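Local coordinates for protein putative pectin lyase (Geobacillus virus E2, PDB 7CHU) that serves as the trimeric tailspike of a deep-sea thermophilic bacteriophage and probably recognises, and perhaps degrades, polysaccharide on the host cell surface, at residues A[416-421]-A[425-430]. Numbering follows the deposited sequence.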
loop_
_atom_site.group_PDB
_atom_site.type_symbol
_atom_site.label_atom_id
_atom_site.label_comp_id
_atom_site.label_asym_id
_atom_site.label_seq_id
_atom_site.Cartn_x
_atom_site.Cartn_y
_atom_site.Cartn_z
ATOM N N ASN A 416 7.680 -8.072 34.625
ATOM C CA ASN A 416 6.773 -7.435 35.585
ATOM C C ASN A 416 7.345 -6.139 36.152
ATOM O O ASN A 416 7.082 -5.789 37.306
ATOM C CB ASN A 416 6.380 -8.374 36.735
ATOM C CG ASN A 416 5.171 -7.856 37.525
ATOM O OD1 ASN A 416 4.288 -7.185 36.969
ATOM N ND2 ASN A 416 5.148 -8.132 38.835
ATOM N N VAL A 417 8.131 -5.421 35.357
ATOM C CA VAL A 417 8.619 -4.105 35.756
ATOM C C VAL A 417 9.146 -3.422 34.511
ATOM O O VAL A 417 9.699 -4.074 33.624
ATOM C CB VAL A 417 9.713 -4.200 36.849
ATOM C CG1 VAL A 417 10.932 -4.990 36.314
ATOM C CG2 VAL A 417 10.149 -2.799 37.305
ATOM N N TYR A 418 8.982 -2.104 34.452
ATOM C CA TYR A 418 9.542 -1.332 33.353
ATOM C C TYR A 418 9.824 0.077 33.846
ATOM O O TYR A 418 9.220 0.537 34.812
ATOM C CB TYR A 418 8.606 -1.315 32.118
ATOM C CG TYR A 418 7.261 -0.630 32.313
ATOM C CD1 TYR A 418 6.162 -1.330 32.824
ATOM C CD2 TYR A 418 7.087 0.708 31.969
ATOM C CE1 TYR A 418 4.912 -0.707 32.985
ATOM C CE2 TYR A 418 5.862 1.339 32.130
ATOM C CZ TYR A 418 4.782 0.633 32.630
ATOM O OH TYR A 418 3.581 1.277 32.780
ATOM N N ARG A 419 10.749 0.764 33.175
ATOM C CA ARG A 419 11.092 2.130 33.549
ATOM C C ARG A 419 10.171 3.137 32.866
ATOM O O ARG A 419 9.986 3.100 31.642
ATOM C CB ARG A 419 12.542 2.452 33.205
ATOM C CG ARG A 419 12.863 3.936 33.458
ATOM C CD ARG A 419 14.326 4.197 33.529
ATOM N NE ARG A 419 14.625 5.568 33.938
ATOM C CZ ARG A 419 15.793 5.955 34.426
ATOM N NH1 ARG A 419 16.775 5.066 34.588
ATOM N NH2 ARG A 419 15.973 7.229 34.763
ATOM N N SER A 420 9.613 4.049 33.661
ATOM C CA SER A 420 8.786 5.142 33.146
ATOM C C SER A 420 9.291 6.449 33.746
ATOM O O SER A 420 9.155 6.678 34.955
ATOM C CB SER A 420 7.310 4.931 33.480
ATOM O OG SER A 420 6.524 6.011 32.992
ATOM N N GLY A 421 9.874 7.298 32.913
ATOM C CA GLY A 421 10.517 8.487 33.450
ATOM C C GLY A 421 11.592 8.080 34.449
ATOM O O GLY A 421 12.485 7.285 34.148
ATOM N N ILE A 425 7.873 0.882 37.195
ATOM C CA ILE A 425 6.468 0.550 37.407
ATOM C C ILE A 425 6.305 -0.963 37.412
ATOM O O ILE A 425 6.834 -1.651 36.535
ATOM C CB ILE A 425 5.585 1.192 36.325
ATOM C CG1 ILE A 425 5.675 2.716 36.450
ATOM C CG2 ILE A 425 4.158 0.670 36.437
ATOM C CD1 ILE A 425 4.736 3.469 35.529
ATOM N N GLN A 426 5.592 -1.476 38.405
ATOM C CA GLN A 426 5.254 -2.887 38.540
ATOM C C GLN A 426 3.812 -3.068 38.091
ATOM O O GLN A 426 2.887 -2.694 38.834
ATOM C CB GLN A 426 5.429 -3.349 39.995
ATOM C CG GLN A 426 5.207 -4.829 40.220
ATOM C CD GLN A 426 5.415 -5.227 41.687
ATOM O OE1 GLN A 426 4.511 -5.096 42.517
ATOM N NE2 GLN A 426 6.609 -5.705 42.006
ATOM N N PRO A 427 3.562 -3.637 36.905
ATOM C CA PRO A 427 2.179 -3.695 36.391
ATOM C C PRO A 427 1.251 -4.571 37.208
ATOM O O PRO A 427 0.123 -4.157 37.503
ATOM C CB PRO A 427 2.365 -4.247 34.970
ATOM C CG PRO A 427 3.740 -3.974 34.626
ATOM C CD PRO A 427 4.529 -4.080 35.892
ATOM N N LYS A 428 1.679 -5.787 37.566
ATOM C CA LYS A 428 0.872 -6.713 38.362
ATOM C C LYS A 428 1.362 -6.685 39.805
ATOM O O LYS A 428 2.444 -7.201 40.109
ATOM C CB LYS A 428 0.940 -8.131 37.796
ATOM C CG LYS A 428 0.097 -9.141 38.584
ATOM C CD LYS A 428 -0.230 -10.346 37.723
ATOM C CE LYS A 428 -1.362 -11.191 38.307
ATOM N NZ LYS A 428 -1.775 -12.265 37.362
ATOM N N GLY A 429 0.549 -6.110 40.699
ATOM C CA GLY A 429 0.981 -5.861 42.066
ATOM C C GLY A 429 1.112 -7.099 42.926
ATOM O O GLY A 429 1.739 -7.038 43.990
ATOM N N THR A 430 0.537 -8.222 42.501
ATOM C CA THR A 430 0.612 -9.444 43.293
ATOM C C THR A 430 1.844 -10.278 42.986
ATOM O O THR A 430 2.063 -11.289 43.664
ATOM C CB THR A 430 -0.640 -10.325 43.093
ATOM O OG1 THR A 430 -0.818 -10.624 41.704
ATOM C CG2 THR A 430 -1.897 -9.636 43.629
#
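Tyr-418 lays one face of its ring against Ile-425, its partner in a short antiparallel beta hairpin of strands 418-420 and 423-426. This hairpin belongs to the antiparallel region that follows the parallel coils of the tailspike's beta-helix. Ile-425 CB makes a CH-pi contact 4.0 Å from the ring centroid, 21° off the normal and displaced toward the rim. The two side chains run alongside each other, with Ile-425 CG2 near CE1 and CZ and CD1 reaching the phenol oxygen. CD1 also packs on Ser-420 CB at 3.6 Å. Pro-427 meets the same ring differently: its CG comes in at the edge, in the ring plane, 3.8 Å from Tyr-418 CE1. Tyr-418 OH bonds to Asn-379, and Tyr-403 makes an edge-to-face contact with the ring.

The backbones of Tyr-418 and Ile-425 form an antiparallel hydrogen-bonded pair, with Ile-425 N to Tyr-418 O at 2.8 Å and Tyr-418 N to Ile-425 O at 3.0 Å. Ile-425 O also receives a CA-H...O contact from Val-417.

Beyond the Tyr-418 and Ile-425 bridge, the buried side chain of Asn-416 makes the next link. With CG anti to the backbone N (chi1 -165°), its amide extends to Lys-428 and grips both polar backbone atoms of that residue, which fixes the amide's rotation. ND2 also bonds to Ala-432 O. Lys-428 N donates to a lone pair of Asn-416 OD1, in the carbonyl plane, at 3.0 Å, while Asn-416 ND2 donates to Lys-428 O at 3.1 Å, only 6° out of the amide plane.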